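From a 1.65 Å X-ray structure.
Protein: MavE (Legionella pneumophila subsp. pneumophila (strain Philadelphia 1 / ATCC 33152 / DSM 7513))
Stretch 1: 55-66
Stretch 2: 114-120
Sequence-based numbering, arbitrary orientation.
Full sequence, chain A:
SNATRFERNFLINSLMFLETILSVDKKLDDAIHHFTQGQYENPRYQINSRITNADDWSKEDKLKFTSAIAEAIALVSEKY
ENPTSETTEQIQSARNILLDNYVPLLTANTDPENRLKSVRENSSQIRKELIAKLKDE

Stretch 1, residues 55-66: DDWSKEDKLKFT
Stretch 2, residues 114-120: NRLKSVR

How are the two backbones laid out before any side chain is placed? Stretch 1 leaves a 3-10 segment at Asp 55 and Asp 56, extends through Trp 57 (phi/psi -98/136) and Ser 58 (-69/158), and enters a helix at Lys 59 that runs on past Thr 66. Stretch 2 starts at Asn 114 (-165/79) and is helical from Arg 115 onward, past Arg 120. The helices run in roughly the same direction, their axes at a signed crossing angle of -30° and 10.7 Å apart at closest approach; in register, Asp 61 CA lies 7.0 Å from Leu 116 CA. Both helix N-termini are capped, which satisfies a first-turn amide that has no preceding helical carbonyl: Asp 61 N donates to Ser 58 OG at 3.1 Å, with Ser 58 chi1 p, and Lys 117 N donates to Asn 114 OD1, also at 3.1 Å, with Asn 114 chi1 t.

How does Arg 115 bind both a ring and a backbone carbonyl? Its CA-to-CB bond points toward stretch 1, and chi1 m, chi2 t and chi3 t extend the chain across Trp 57, whose chi1 is m and chi2 61°. Arg 115 CD sits over the face of the five-membered ring, 3.6 Å from Trp 57 CD2, in a CH-pi contact. With chi4 at -81° the guanidinium lies flat on the indole, planes at 19° and centres 4.7 Å apart, so its positive charge faces the pi electrons. The stack leaves the guanidinium edge free for a hydrogen bond in its plane: Arg 115 NH2 donates to Asp 56 O at 2.6 Å.

What links Arg 115 to Asp 61 if they form no salt bridge? Asp 61 OD2 and Arg 115 NE are 4.5 Å apart, and water 1 bridges them, donating to Asp 61 OD2 at 2.6 Å and accepting from Arg 115 NE at 3.0 Å; it also accepts from Ser 58 N at 2.9 Å. Water 3 accepts from Arg 115 N at 3.0 Å and lies 2.7 Å from Asp 61 OD2. The carboxylate, with chi1 m and chi2 -10°, thus reaches the polar groups at the start of the second helix through water, while Asp 61 OD2 also lies 3.9 Å from Arg 115 CG.

Where does the contact turn apolar? Leu 116, with chi1 and chi2 both m, has a CB that points sideways but a side-chain end that comes nearer stretch 1. Its CD2 reaches 4.3 Å from Trp 57 CZ3, while Leu 116 CD1 packs 3.9 Å from Phe 65 CB. Leu 116 CD2 also lies 3.4 Å from Asp 61 OD1, a van der Waals contact with a polar atom. Its own amide is not left bare, since water 2 accepts from Leu 116 N at 3.0 Å.

What closes the interface one helical turn later? Val 119, chi1 t, points toward stretch 1 and meets the edges of two aromatic rings, one with each methyl: Val 119 CG2 is 3.7 Å from Trp 57 CH2, and Val 119 CG1 is 3.9 Å from Phe 65 CE1, with Phe 65 at chi1 t and chi2 76°.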

# COMPACT_ATOMS: atom_id res chain seq x y z
N ASP A 55 3.21 -16.67 8.41
CA ASP A 55 3.97 -17.91 8.39
C ASP A 55 3.63 -18.81 7.22
O ASP A 55 4.39 -19.74 6.92
CB ASP A 55 3.80 -18.68 9.70
CG ASP A 55 4.33 -17.92 10.88
OD1 ASP A 55 5.23 -17.07 10.67
OD2 ASP A 55 3.88 -18.18 12.00
N ASP A 56 2.53 -18.52 6.52
CA ASP A 56 2.14 -19.19 5.29
C ASP A 56 2.61 -18.44 4.05
O ASP A 56 2.33 -18.90 2.94
CB ASP A 56 0.62 -19.35 5.20
CG ASP A 56 0.08 -20.29 6.23
OD1 ASP A 56 0.71 -21.34 6.45
OD2 ASP A 56 -0.97 -19.98 6.82
N TRP A 57 3.28 -17.30 4.20
CA TRP A 57 3.82 -16.53 3.08
C TRP A 57 5.30 -16.86 2.88
O TRP A 57 6.06 -16.90 3.85
CB TRP A 57 3.67 -15.03 3.35
CG TRP A 57 2.28 -14.44 3.15
CD1 TRP A 57 1.12 -14.76 3.81
CD2 TRP A 57 1.93 -13.42 2.21
NE1 TRP A 57 0.08 -13.97 3.36
CE2 TRP A 57 0.55 -13.14 2.37
CE3 TRP A 57 2.67 -12.68 1.28
CZ2 TRP A 57 -0.11 -12.17 1.61
CZ3 TRP A 57 2.00 -11.72 0.51
CH2 TRP A 57 0.63 -11.48 0.68
N SER A 58 5.71 -17.06 1.63
CA SER A 58 7.13 -17.21 1.35
C SER A 58 7.86 -15.88 1.57
O SER A 58 7.26 -14.81 1.54
CB SER A 58 7.36 -17.68 -0.07
OG SER A 58 7.00 -16.69 -1.02
N LYS A 59 9.17 -15.97 1.80
CA LYS A 59 9.98 -14.76 1.96
C LYS A 59 9.88 -13.88 0.72
O LYS A 59 9.80 -12.66 0.82
CB LYS A 59 11.44 -15.13 2.27
CG LYS A 59 12.43 -13.95 2.19
CD LYS A 59 13.89 -14.33 2.52
CE LYS A 59 14.65 -14.73 1.27
NZ LYS A 59 16.14 -14.69 1.45
N GLU A 60 9.88 -14.50 -0.46
CA GLU A 60 9.85 -13.71 -1.69
C GLU A 60 8.52 -12.96 -1.83
O GLU A 60 8.51 -11.82 -2.30
CB GLU A 60 10.08 -14.61 -2.89
CG GLU A 60 11.51 -15.10 -2.94
CD GLU A 60 12.53 -13.98 -3.15
OE1 GLU A 60 12.37 -13.16 -4.09
OE2 GLU A 60 13.52 -13.96 -2.39
N ASP A 61 7.39 -13.61 -1.49
CA ASP A 61 6.10 -12.93 -1.55
C ASP A 61 6.03 -11.79 -0.55
O ASP A 61 5.45 -10.72 -0.83
CB ASP A 61 4.96 -13.92 -1.25
CG ASP A 61 4.59 -14.79 -2.46
OD1 ASP A 61 5.04 -14.53 -3.59
OD2 ASP A 61 3.85 -15.78 -2.26
N LYS A 62 6.54 -12.01 0.66
CA LYS A 62 6.59 -10.93 1.63
C LYS A 62 7.43 -9.76 1.11
O LYS A 62 7.08 -8.59 1.28
CB LYS A 62 7.20 -11.44 2.92
CG LYS A 62 6.35 -12.41 3.67
CD LYS A 62 7.01 -12.72 4.98
CE LYS A 62 6.53 -14.05 5.52
NZ LYS A 62 7.13 -14.34 6.84
N LEU A 63 8.58 -10.07 0.50
CA LEU A 63 9.45 -9.01 -0.00
C LEU A 63 8.76 -8.24 -1.12
O LEU A 63 8.80 -7.01 -1.16
CB LEU A 63 10.79 -9.58 -0.51
N LYS A 64 8.12 -8.95 -2.02
CA LYS A 64 7.40 -8.28 -3.09
C LYS A 64 6.32 -7.36 -2.52
O LYS A 64 6.19 -6.19 -2.93
CB LYS A 64 6.81 -9.31 -4.06
CG LYS A 64 7.84 -9.94 -5.02
CD LYS A 64 7.10 -10.73 -6.14
CE LYS A 64 8.04 -11.49 -7.07
NZ LYS A 64 8.60 -12.76 -6.49
N PHE A 65 5.56 -7.85 -1.54
CA PHE A 65 4.45 -7.08 -1.00
C PHE A 65 4.95 -5.85 -0.25
O PHE A 65 4.45 -4.74 -0.47
CB PHE A 65 3.59 -7.96 -0.10
CG PHE A 65 2.53 -7.21 0.63
CD1 PHE A 65 1.39 -6.78 -0.02
CD2 PHE A 65 2.71 -6.86 1.97
CE1 PHE A 65 0.40 -6.05 0.67
CE2 PHE A 65 1.72 -6.15 2.65
CZ PHE A 65 0.57 -5.74 1.99
N THR A 66 5.92 -6.04 0.65
CA THR A 66 6.38 -4.93 1.49
C THR A 66 7.07 -3.88 0.64
O THR A 66 6.89 -2.67 0.87
CB THR A 66 7.33 -5.41 2.58
OG1 THR A 66 8.50 -5.96 1.97
CG2 THR A 66 6.69 -6.46 3.48
N ASN A 114 -0.78 -17.90 -6.03
CA ASN A 114 -0.31 -16.59 -6.47
C ASN A 114 -0.85 -15.54 -5.53
O ASN A 114 -1.83 -14.86 -5.85
CB ASN A 114 -0.71 -16.33 -7.92
CG ASN A 114 -0.03 -15.11 -8.50
OD1 ASN A 114 0.44 -14.22 -7.78
ND2 ASN A 114 -0.00 -15.05 -9.82
N ARG A 115 -0.21 -15.40 -4.37
CA ARG A 115 -0.73 -14.53 -3.33
C ARG A 115 -0.78 -13.07 -3.75
O ARG A 115 -1.66 -12.32 -3.32
CB ARG A 115 0.11 -14.66 -2.07
CG ARG A 115 0.08 -16.02 -1.44
CD ARG A 115 0.50 -15.92 0.02
NE ARG A 115 0.70 -17.22 0.65
CZ ARG A 115 -0.28 -17.98 1.13
NH1 ARG A 115 -1.54 -17.59 1.02
NH2 ARG A 115 -0.00 -19.15 1.71
N LEU A 116 0.19 -12.63 -4.56
CA LEU A 116 0.21 -11.23 -4.95
C LEU A 116 -0.89 -10.93 -5.95
O LEU A 116 -1.41 -9.80 -5.96
CB LEU A 116 1.59 -10.88 -5.51
CG LEU A 116 2.66 -10.57 -4.43
CD1 LEU A 116 2.26 -9.47 -3.42
CD2 LEU A 116 3.09 -11.79 -3.65
N LYS A 117 -1.29 -11.92 -6.76
CA LYS A 117 -2.47 -11.72 -7.60
C LYS A 117 -3.69 -11.50 -6.70
O LYS A 117 -4.54 -10.63 -6.97
CB LYS A 117 -2.64 -12.92 -8.54
CG LYS A 117 -3.83 -12.80 -9.52
CD LYS A 117 -3.98 -14.04 -10.45
CE LYS A 117 -2.80 -14.26 -11.40
NZ LYS A 117 -3.10 -15.36 -12.41
N SER A 118 -3.77 -12.25 -5.60
CA SER A 118 -4.90 -12.05 -4.67
C SER A 118 -4.84 -10.69 -4.02
O SER A 118 -5.88 -10.06 -3.83
CB SER A 118 -4.92 -13.13 -3.60
OG SER A 118 -5.23 -14.41 -4.13
N VAL A 119 -3.64 -10.24 -3.63
CA VAL A 119 -3.50 -8.91 -3.06
C VAL A 119 -3.98 -7.88 -4.05
O VAL A 119 -4.73 -6.96 -3.70
CB VAL A 119 -2.05 -8.64 -2.63
CG1 VAL A 119 -1.93 -7.17 -2.21
CG2 VAL A 119 -1.66 -9.58 -1.50
N ARG A 120 -3.54 -8.00 -5.30
CA ARG A 120 -3.98 -7.11 -6.36
C ARG A 120 -5.50 -7.03 -6.40
O ARG A 120 -6.07 -5.94 -6.46
CB ARG A 120 -3.41 -7.61 -7.68
CG ARG A 120 -3.37 -6.64 -8.83
CD ARG A 120 -2.37 -7.23 -9.86
NE ARG A 120 -2.91 -8.32 -10.68
CZ ARG A 120 -2.17 -9.30 -11.21
NH1 ARG A 120 -0.86 -9.35 -10.99
NH2 ARG A 120 -2.74 -10.25 -11.95
O HOH W 1 3.57 -17.47 -0.24
O HOH W 2 2.63 -14.01 -5.72
O HOH W 3 2.43 -16.83 -4.26